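Local coordinates for UDP-N-acetylglucosamine--peptide N-acetylglucosaminyltransferase stabilizing protein GtfB (Streptococcus gordonii, PDB 5E9T), which works with its partner GtfA to add the first GlcNAc from UDP-GlcNAc to the serine-rich repeat adhesin GspB, acting as the substrate-binding, stabilizing subunit, at residues 4-9 and 200-205; 158-163 and 172-177. All blocks are in the same frame, centred on the assembly; numbering follows the deposited sequence.

Interaction 1 of 2, residues 4-9 and 200-205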
ATOM      1  N   LEU B   4     -22.711 -41.946   1.717  1.00 48.91           N
ATOM      2  CA  LEU B   4     -21.483 -41.177   1.817  1.00 47.39           C
ATOM      3  C   LEU B   4     -21.309 -40.393   0.527  1.00 52.29           C
ATOM      4  O   LEU B   4     -20.990 -40.969  -0.515  1.00 57.01           O
ATOM      5  CB  LEU B   4     -20.315 -42.114   2.057  1.00 39.49           C
ATOM      6  CG  LEU B   4     -18.954 -41.514   2.302  1.00 34.06           C
ATOM      7  CD1 LEU B   4     -18.823 -41.061   3.736  1.00 32.87           C
ATOM      8  CD2 LEU B   4     -18.066 -42.626   2.039  1.00 30.53           C
ATOM      9  N   PHE B   5     -21.481 -39.080   0.595  1.00 48.75           N
ATOM     10  CA  PHE B   5     -21.424 -38.243  -0.590  1.00 45.39           C
ATOM     11  C   PHE B   5     -20.189 -37.358  -0.533  1.00 48.40           C
ATOM     12  O   PHE B   5     -19.908 -36.740   0.500  1.00 52.30           O
ATOM     13  CB  PHE B   5     -22.691 -37.400  -0.734  1.00 46.70           C
ATOM     14  CG  PHE B   5     -23.963 -38.210  -0.733  1.00 51.32           C
ATOM     15  CD1 PHE B   5     -24.262 -39.064  -1.782  1.00 54.91           C
ATOM     16  CD2 PHE B   5     -24.866 -38.101   0.312  1.00 48.56           C
ATOM     17  CE1 PHE B   5     -25.430 -39.805  -1.781  1.00 49.97           C
ATOM     18  CE2 PHE B   5     -26.036 -38.835   0.313  1.00 47.43           C
ATOM     19  CZ  PHE B   5     -26.318 -39.688  -0.734  1.00 46.89           C
ATOM     20  N   ASP B   6     -19.442 -37.321  -1.638  1.00 48.78           N
ATOM     21  CA  ASP B   6     -18.293 -36.428  -1.732  1.00 54.69           C
ATOM     22  C   ASP B   6     -18.705 -34.988  -1.460  1.00 55.54           C
ATOM     23  O   ASP B   6     -18.240 -34.363  -0.500  1.00 55.40           O
ATOM     24  CB  ASP B   6     -17.635 -36.558  -3.105  1.00 60.85           C
ATOM     25  CG  ASP B   6     -16.765 -37.791  -3.211  1.00 63.61           C
ATOM     26  OD1 ASP B   6     -15.686 -37.804  -2.582  1.00 67.64           O
ATOM     27  OD2 ASP B   6     -17.155 -38.741  -3.922  1.00 60.06           O
ATOM     28  N   TYR B   7     -19.592 -34.452  -2.287  1.00 53.57           N
ATOM     29  CA  TYR B   7     -20.039 -33.076  -2.175  1.00 46.72           C
ATOM     30  C   TYR B   7     -21.515 -33.025  -1.823  1.00 48.69           C
ATOM     31  O   TYR B   7     -22.264 -33.982  -2.032  1.00 53.18           O
ATOM     32  CB  TYR B   7     -19.809 -32.319  -3.481  1.00 46.61           C
ATOM     33  CG  TYR B   7     -18.372 -32.319  -3.902  1.00 54.13           C
ATOM     34  CD1 TYR B   7     -17.378 -31.941  -3.014  1.00 58.77           C
ATOM     35  CD2 TYR B   7     -18.001 -32.718  -5.175  1.00 55.88           C
ATOM     36  CE1 TYR B   7     -16.057 -31.943  -3.386  1.00 59.45           C
ATOM     37  CE2 TYR B   7     -16.679 -32.726  -5.557  1.00 58.78           C
ATOM     38  CZ  TYR B   7     -15.711 -32.336  -4.658  1.00 58.21           C
ATOM     39  OH  TYR B   7     -14.388 -32.341  -5.028  1.00 60.23           O
ATOM     40  N   TYR B   8     -21.919 -31.895  -1.260  1.00 47.01           N
ATOM     41  CA  TYR B   8     -23.327 -31.566  -1.140  1.00 44.60           C
ATOM     42  C   TYR B   8     -23.709 -30.606  -2.257  1.00 43.30           C
ATOM     43  O   TYR B   8     -23.065 -29.568  -2.441  1.00 42.77           O
ATOM     44  CB  TYR B   8     -23.664 -30.946   0.212  1.00 41.67           C
ATOM     45  CG  TYR B   8     -25.102 -30.502   0.241  1.00 41.84           C
ATOM     46  CD1 TYR B   8     -26.126 -31.422   0.068  1.00 43.16           C
ATOM     47  CD2 TYR B   8     -25.439 -29.167   0.396  1.00 43.24           C
ATOM     48  CE1 TYR B   8     -27.442 -31.030   0.071  1.00 49.06           C
ATOM     49  CE2 TYR B   8     -26.760 -28.763   0.402  1.00 46.72           C
ATOM     50  CZ  TYR B   8     -27.759 -29.699   0.240  1.00 48.54           C
ATOM     51  OH  TYR B   8     -29.078 -29.304   0.245  1.00 46.33           O
ATOM     52  N   ASN B   9     -24.746 -30.968  -3.000  1.00 39.43           N
ATOM     53  CA  ASN B   9     -25.325 -30.153  -4.060  1.00 39.89           C
ATOM     54  C   ASN B   9     -26.694 -30.751  -4.351  1.00 49.85           C
ATOM     55  O   ASN B   9     -27.119 -31.704  -3.688  1.00 53.37           O
ATOM     56  CB  ASN B   9     -24.426 -30.111  -5.297  1.00 40.03           C
ATOM     57  CG  ASN B   9     -24.084 -31.489  -5.811  1.00 42.36           C
ATOM     58  OD1 ASN B   9     -24.895 -32.136  -6.470  1.00 49.50           O
ATOM     59  ND2 ASN B   9     -22.878 -31.952  -5.504  1.00 42.23           N
ATOM     60  N   ALA B 200     -14.473 -40.212  -6.256  1.00 60.97           N
ATOM     61  CA  ALA B 200     -13.511 -39.594  -5.353  1.00 53.35           C
ATOM     62  C   ALA B 200     -13.458 -40.375  -4.045  1.00 50.15           C
ATOM     63  O   ALA B 200     -13.790 -41.564  -4.016  1.00 49.86           O
ATOM     64  CB  ALA B 200     -13.863 -38.128  -5.104  1.00 52.24           C
ATOM     65  N   TYR B 201     -12.970 -39.728  -2.982  1.00 51.52           N
ATOM     66  CA  TYR B 201     -12.749 -40.387  -1.693  1.00 53.09           C
ATOM     67  C   TYR B 201     -13.929 -41.252  -1.258  1.00 50.97           C
ATOM     68  O   TYR B 201     -13.735 -42.319  -0.661  1.00 56.04           O
ATOM     69  CB  TYR B 201     -12.445 -39.318  -0.645  1.00 57.10           C
ATOM     70  CG  TYR B 201     -11.518 -38.261  -1.195  1.00 62.07           C
ATOM     71  CD1 TYR B 201     -10.194 -38.563  -1.483  1.00 62.02           C
ATOM     72  CD2 TYR B 201     -11.973 -36.979  -1.467  1.00 69.11           C
ATOM     73  CE1 TYR B 201      -9.345 -37.614  -2.004  1.00 63.14           C
ATOM     74  CE2 TYR B 201     -11.129 -36.021  -1.989  1.00 71.40           C
ATOM     75  CZ  TYR B 201      -9.816 -36.344  -2.255  1.00 64.86           C
ATOM     76  OH  TYR B 201      -8.969 -35.395  -2.775  1.00 59.96           O
ATOM     77  N   SER B 202     -15.158 -40.805  -1.536  1.00 49.40           N
ATOM     78  CA  SER B 202     -16.345 -41.586  -1.184  1.00 53.40           C
ATOM     79  C   SER B 202     -16.303 -42.973  -1.794  1.00 59.26           C
ATOM     80  O   SER B 202     -16.992 -43.891  -1.323  1.00 64.16           O
ATOM     81  CB  SER B 202     -17.614 -40.894  -1.672  1.00 55.52           C
ATOM     82  OG  SER B 202     -17.788 -41.168  -3.052  1.00 59.51           O
ATOM     83  N   PHE B 203     -15.616 -43.114  -2.922  1.00 56.68           N
ATOM     84  CA  PHE B 203     -15.400 -44.453  -3.423  1.00 55.56           C
ATOM     85  C   PHE B 203     -14.212 -45.094  -2.717  1.00 57.28           C
ATOM     86  O   PHE B 203     -14.316 -46.197  -2.166  1.00 66.71           O
ATOM     87  CB  PHE B 203     -15.223 -44.415  -4.934  1.00 60.60           C
ATOM     88  CG  PHE B 203     -14.648 -45.660  -5.479  1.00 70.30           C
ATOM     89  CD1 PHE B 203     -14.941 -46.911  -4.928  1.00 78.88           C
ATOM     90  CD2 PHE B 203     -13.775 -45.586  -6.514  1.00 71.92           C
ATOM     91  CE1 PHE B 203     -14.357 -48.038  -5.431  1.00 82.70           C
ATOM     92  CE2 PHE B 203     -13.217 -46.686  -6.998  1.00 78.59           C
ATOM     93  CZ  PHE B 203     -13.501 -47.916  -6.481  1.00 78.68           C
ATOM     94  N   LEU B 204     -13.083 -44.388  -2.673  1.00 49.21           N
ATOM     95  CA  LEU B 204     -11.877 -44.974  -2.102  1.00 39.78           C
ATOM     96  C   LEU B 204     -12.057 -45.404  -0.645  1.00 47.03           C
ATOM     97  O   LEU B 204     -11.284 -46.234  -0.156  1.00 55.29           O
ATOM     98  CB  LEU B 204     -10.706 -44.000  -2.223  1.00 34.84           C
ATOM     99  CG  LEU B 204     -10.451 -43.435  -3.622  1.00 37.28           C
ATOM    100  CD1 LEU B 204      -9.800 -42.075  -3.515  1.00 42.51           C
ATOM    101  CD2 LEU B 204      -9.587 -44.365  -4.462  1.00 41.62           C
ATOM    102  N   VAL B 205     -13.060 -44.890   0.063  1.00 49.83           N
ATOM    103  CA  VAL B 205     -13.385 -45.490   1.355  1.00 59.07           C
ATOM    104  C   VAL B 205     -13.907 -46.912   1.153  1.00 73.45           C
ATOM    105  O   VAL B 205     -13.638 -47.816   1.957  1.00 87.77           O
ATOM    106  CB  VAL B 205     -14.405 -44.619   2.104  1.00 51.02           C
ATOM    107  CG1 VAL B 205     -13.749 -43.285   2.564  1.00 47.72           C
ATOM    108  CG2 VAL B 205     -15.601 -44.438   1.227  1.00 52.85           C
TER
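D6 and S202 face each other where the loop after strand 2-5 meets the first turn of helix 201-207, and the carboxylate of the one grips the other twice. The backbone N of S202 points at D6 OD1 over 3.2 Å along a nearly straight bond (167°), reaching this oxygen on its syn side but 34° out of the carboxylate plane. The hydroxyl of S202 turns to the second oxygen: OG gives its hydrogen to D6 OD2 at 2.7 Å and comes from well above that same plane. The serine torsion, which sets OG between its own backbone N and carbonyl carbon (chi1 80°), puts the hydroxyl on the side of D6 OD2, while the amide independently reaches OD1. The CB of A200, the N-cap residue, packs against the OD1 branch, and the ring of Y201 stands obliquely to the same oxygen.

Beside this polar pair the contact is apolar. The side chain of L4 leaves the strand with CG anti to the backbone N, on the helix side. L4 CD2 lies 3.7 Å from S202 O, and the side chains of L4 and V205 reach toward each other, though how closely their ends meet is doubtful. L4 O lies 3.6 Å from S202 CB. I180 of helix 176-186 packs on both L4 and V205, while N197 OD1 bonds the backbone N of D6 and would hold the aspartate's backbone in place.

The site lies at the C-terminal ends of neighbouring parallel strands 2-5 and 194-196, in a Rossmann-like beta-alpha arrangement. Here a carboxylate from a separate loop accepts an amide of the helix's first turn. The helix dipole would be expected to stabilise its negative charge, and the buried oxygens are paid for by an amide and a hydroxyl.

Interaction 2 of 2, residues 158-163 and 172-177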
ATOM      1  N   THR B 158       0.962 -32.164   1.576  1.00 23.75           N
ATOM      2  CA  THR B 158       1.261 -33.556   1.891  1.00 26.06           C
ATOM      3  C   THR B 158       0.027 -34.436   2.029  1.00 29.85           C
ATOM      4  O   THR B 158       0.155 -35.664   1.980  1.00 34.76           O
ATOM      5  CB  THR B 158       2.057 -33.655   3.197  1.00 22.24           C
ATOM      6  OG1 THR B 158       1.196 -33.366   4.306  1.00 21.94           O
ATOM      7  CG2 THR B 158       3.217 -32.680   3.196  1.00 21.48           C
ATOM      8  N   GLY B 159      -1.159 -33.850   2.189  1.00 28.75           N
ATOM      9  CA  GLY B 159      -2.347 -34.611   2.511  1.00 23.71           C
ATOM     10  C   GLY B 159      -2.526 -34.940   3.978  1.00 19.41           C
ATOM     11  O   GLY B 159      -3.633 -35.323   4.380  1.00 23.28           O
ATOM     12  N   ASP B 160      -1.482 -34.798   4.794  1.00 19.54           N
ATOM     13  CA  ASP B 160      -1.563 -35.169   6.203  1.00 26.36           C
ATOM     14  C   ASP B 160      -2.655 -34.377   6.910  1.00 25.00           C
ATOM     15  O   ASP B 160      -2.741 -33.154   6.776  1.00 34.23           O
ATOM     16  CB  ASP B 160      -0.217 -34.933   6.892  1.00 31.36           C
ATOM     17  CG  ASP B 160       0.892 -35.795   6.321  1.00 37.58           C
ATOM     18  OD1 ASP B 160       0.701 -37.024   6.215  1.00 36.99           O
ATOM     19  OD2 ASP B 160       1.957 -35.243   5.977  1.00 45.48           O
ATOM     20  N   ILE B 161      -3.494 -35.083   7.664  1.00 13.45           N
ATOM     21  CA  ILE B 161      -4.559 -34.469   8.449  1.00 17.71           C
ATOM     22  C   ILE B 161      -4.214 -34.649   9.919  1.00 20.76           C
ATOM     23  O   ILE B 161      -4.121 -35.780  10.409  1.00 23.61           O
ATOM     24  CB  ILE B 161      -5.931 -35.078   8.126  1.00 17.91           C
ATOM     25  CG1 ILE B 161      -6.326 -34.767   6.681  1.00 17.88           C
ATOM     26  CG2 ILE B 161      -6.984 -34.564   9.104  1.00 17.07           C
ATOM     27  CD1 ILE B 161      -7.708 -35.263   6.310  1.00 20.65           C
ATOM     28  N   ILE B 162      -4.017 -33.537  10.619  1.00 22.14           N
ATOM     29  CA  ILE B 162      -3.721 -33.553  12.045  1.00 21.63           C
ATOM     30  C   ILE B 162      -5.033 -33.332  12.778  1.00 24.34           C
ATOM     31  O   ILE B 162      -5.627 -32.249  12.702  1.00 32.78           O
ATOM     32  CB  ILE B 162      -2.680 -32.495  12.431  1.00 16.38           C
ATOM     33  CG1 ILE B 162      -1.419 -32.652  11.581  1.00 17.81           C
ATOM     34  CG2 ILE B 162      -2.329 -32.610  13.908  1.00 15.33           C
ATOM     35  CD1 ILE B 162      -0.361 -31.619  11.886  1.00 20.66           C
ATOM     36  N   LEU B 163      -5.486 -34.361  13.484  1.00 22.20           N
ATOM     37  CA  LEU B 163      -6.742 -34.338  14.220  1.00 21.57           C
ATOM     38  C   LEU B 163      -6.428 -34.247  15.704  1.00 19.52           C
ATOM     39  O   LEU B 163      -5.835 -35.171  16.270  1.00 23.87           O
ATOM     40  CB  LEU B 163      -7.569 -35.589  13.924  1.00 24.69           C
ATOM     41  CG  LEU B 163      -8.869 -35.744  14.713  1.00 30.55           C
ATOM     42  CD1 LEU B 163      -9.762 -34.540  14.491  1.00 34.54           C
ATOM     43  CD2 LEU B 163      -9.593 -37.019  14.319  1.00 32.19           C
ATOM     44  N   ILE B 172      -2.431 -38.115  13.771  1.00 21.75           N
ATOM     45  CA  ILE B 172      -2.092 -37.730  12.405  1.00 21.09           C
ATOM     46  C   ILE B 172      -2.648 -38.787  11.463  1.00 26.78           C
ATOM     47  O   ILE B 172      -2.392 -39.982  11.644  1.00 40.45           O
ATOM     48  CB  ILE B 172      -0.572 -37.582  12.218  1.00 20.23           C
ATOM     49  CG1 ILE B 172      -0.006 -36.559  13.200  1.00 19.70           C
ATOM     50  CG2 ILE B 172      -0.245 -37.194  10.783  1.00 20.62           C
ATOM     51  CD1 ILE B 172       1.500 -36.502  13.206  1.00 23.80           C
ATOM     52  N   PHE B 173      -3.404 -38.349  10.461  1.00 25.34           N
ATOM     53  CA  PHE B 173      -3.963 -39.233   9.446  1.00 28.50           C
ATOM     54  C   PHE B 173      -3.271 -38.957   8.121  1.00 28.26           C
ATOM     55  O   PHE B 173      -3.292 -37.824   7.630  1.00 34.00           O
ATOM     56  CB  PHE B 173      -5.474 -39.038   9.321  1.00 27.84           C
ATOM     57  CG  PHE B 173      -6.231 -39.452  10.543  1.00 27.82           C
ATOM     58  CD1 PHE B 173      -6.635 -40.764  10.708  1.00 28.12           C
ATOM     59  CD2 PHE B 173      -6.523 -38.536  11.536  1.00 34.00           C
ATOM     60  CE1 PHE B 173      -7.323 -41.153  11.838  1.00 31.75           C
ATOM     61  CE2 PHE B 173      -7.213 -38.920  12.670  1.00 32.61           C
ATOM     62  CZ  PHE B 173      -7.613 -40.230  12.820  1.00 29.46           C
ATOM     63  N   LYS B 174      -2.671 -39.996   7.538  1.00 32.22           N
ATOM     64  CA  LYS B 174      -1.861 -39.806   6.341  1.00 33.25           C
ATOM     65  C   LYS B 174      -2.677 -39.369   5.129  1.00 31.26           C
ATOM     66  O   LYS B 174      -2.097 -38.854   4.168  1.00 36.98           O
ATOM     67  CB  LYS B 174      -1.098 -41.093   6.016  1.00 35.80           C
ATOM     68  CG  LYS B 174      -0.519 -41.797   7.239  1.00 48.48           C
ATOM     69  CD  LYS B 174       0.540 -40.958   7.951  1.00 51.02           C
ATOM     70  CE  LYS B 174       0.634 -41.338   9.428  1.00 45.92           C
ATOM     71  NZ  LYS B 174       1.785 -40.703  10.131  1.00 44.47           N
ATOM     72  N   SER B 175      -3.996 -39.550   5.140  1.00 32.99           N
ATOM     73  CA  SER B 175      -4.786 -39.236   3.955  1.00 37.56           C
ATOM     74  C   SER B 175      -6.232 -38.962   4.345  1.00 42.43           C
ATOM     75  O   SER B 175      -6.677 -39.279   5.452  1.00 42.85           O
ATOM     76  CB  SER B 175      -4.718 -40.364   2.922  1.00 40.73           C
ATOM     77  OG  SER B 175      -5.682 -41.366   3.202  1.00 44.21           O
ATOM     78  N   ARG B 176      -6.962 -38.362   3.399  1.00 45.05           N
ATOM     79  CA  ARG B 176      -8.378 -38.068   3.599  1.00 47.70           C
ATOM     80  C   ARG B 176      -9.189 -39.341   3.800  1.00 48.64           C
ATOM     81  O   ARG B 176     -10.139 -39.362   4.593  1.00 37.89           O
ATOM     82  CB  ARG B 176      -8.910 -37.280   2.400  1.00 46.47           C
ATOM     83  CG  ARG B 176     -10.367 -36.882   2.495  1.00 49.20           C
ATOM     84  CD  ARG B 176     -10.530 -35.397   2.226  1.00 59.33           C
ATOM     85  NE  ARG B 176     -10.145 -35.027   0.867  1.00 66.74           N
ATOM     86  CZ  ARG B 176      -9.656 -33.838   0.531  1.00 65.77           C
ATOM     87  NH1 ARG B 176      -9.481 -32.910   1.459  1.00 65.41           N
ATOM     88  NH2 ARG B 176      -9.333 -33.578  -0.730  1.00 73.70           N
ATOM     89  N   VAL B 177      -8.838 -40.409   3.078  1.00 52.49           N
ATOM     90  CA  VAL B 177      -9.518 -41.689   3.258  1.00 46.60           C
ATOM     91  C   VAL B 177      -9.359 -42.169   4.693  1.00 43.92           C
ATOM     92  O   VAL B 177     -10.334 -42.557   5.348  1.00 46.23           O
ATOM     93  CB  VAL B 177      -8.987 -42.729   2.254  1.00 42.83           C
ATOM     94  CG1 VAL B 177      -9.402 -44.127   2.673  1.00 40.95           C
ATOM     95  CG2 VAL B 177      -9.496 -42.422   0.856  1.00 46.17           C
TER
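F173 reaches across to I161 and L163 from the last strand of an antiparallel sheet, and its side chain can be followed atom by atom. CB rests against I161, 4.2 Å from that residue's CB. With CG anti to the carbonyl carbon (chi1 -66°), the ring begins on the I161 and L163 side. F173 CD2 comes 3.8 Å from I161 O, which lies near the ring plane at the edge. F173 CE2 lies 3.6 Å from L163 CB, which is in the plane of the ring, and 3.5 Å from L163 CD2, which approaches obliquely. F173 CZ, at the tip, still has L163 CD2 at 4.1 Å. Beyond the hairpin, the ring also meets that of F182 on helix 176-186, which with F179 covers this side of the sheet.

The backbone of I161 and F173 forms a hydrogen-bonded antiparallel pair, I161 N to F173 O and F173 N to I161 O, both 2.7 Å and nearly straight. Just before it, an ST turn puts T158 OG1 on the amide of D160, and the same hydroxyl donates to D160 OD2.

Greasy contacts thus bind the hairpin to its helix, while the D160 carboxylate faces the Gtf1 chain, where OD1 joins the two subunits through a salt bridge to R133 and a hydrogen bond to S132 OG of that chain.

In the fold
Interactions 1 and 2 sit side by side, their centres about 16 Å apart, yet belong to different sheets. Interaction 1 is buried at the end of the parallel sheet, joining the loop after one strand to a helix start, and no other chain touches it; interaction 2 is only partly buried, at the outer edge of the antiparallel sheet, in reach of the Gtf1 subunit. The first spends its carboxylate inside the chain on a helix end, whereas the second directs its carboxylate across a subunit boundary. Helix 176-186, which begins in interaction 2 and packs on interaction 1, links them, as does a probable hydrogen bond from R176 NH2 to Y201 OH (2.8 Å).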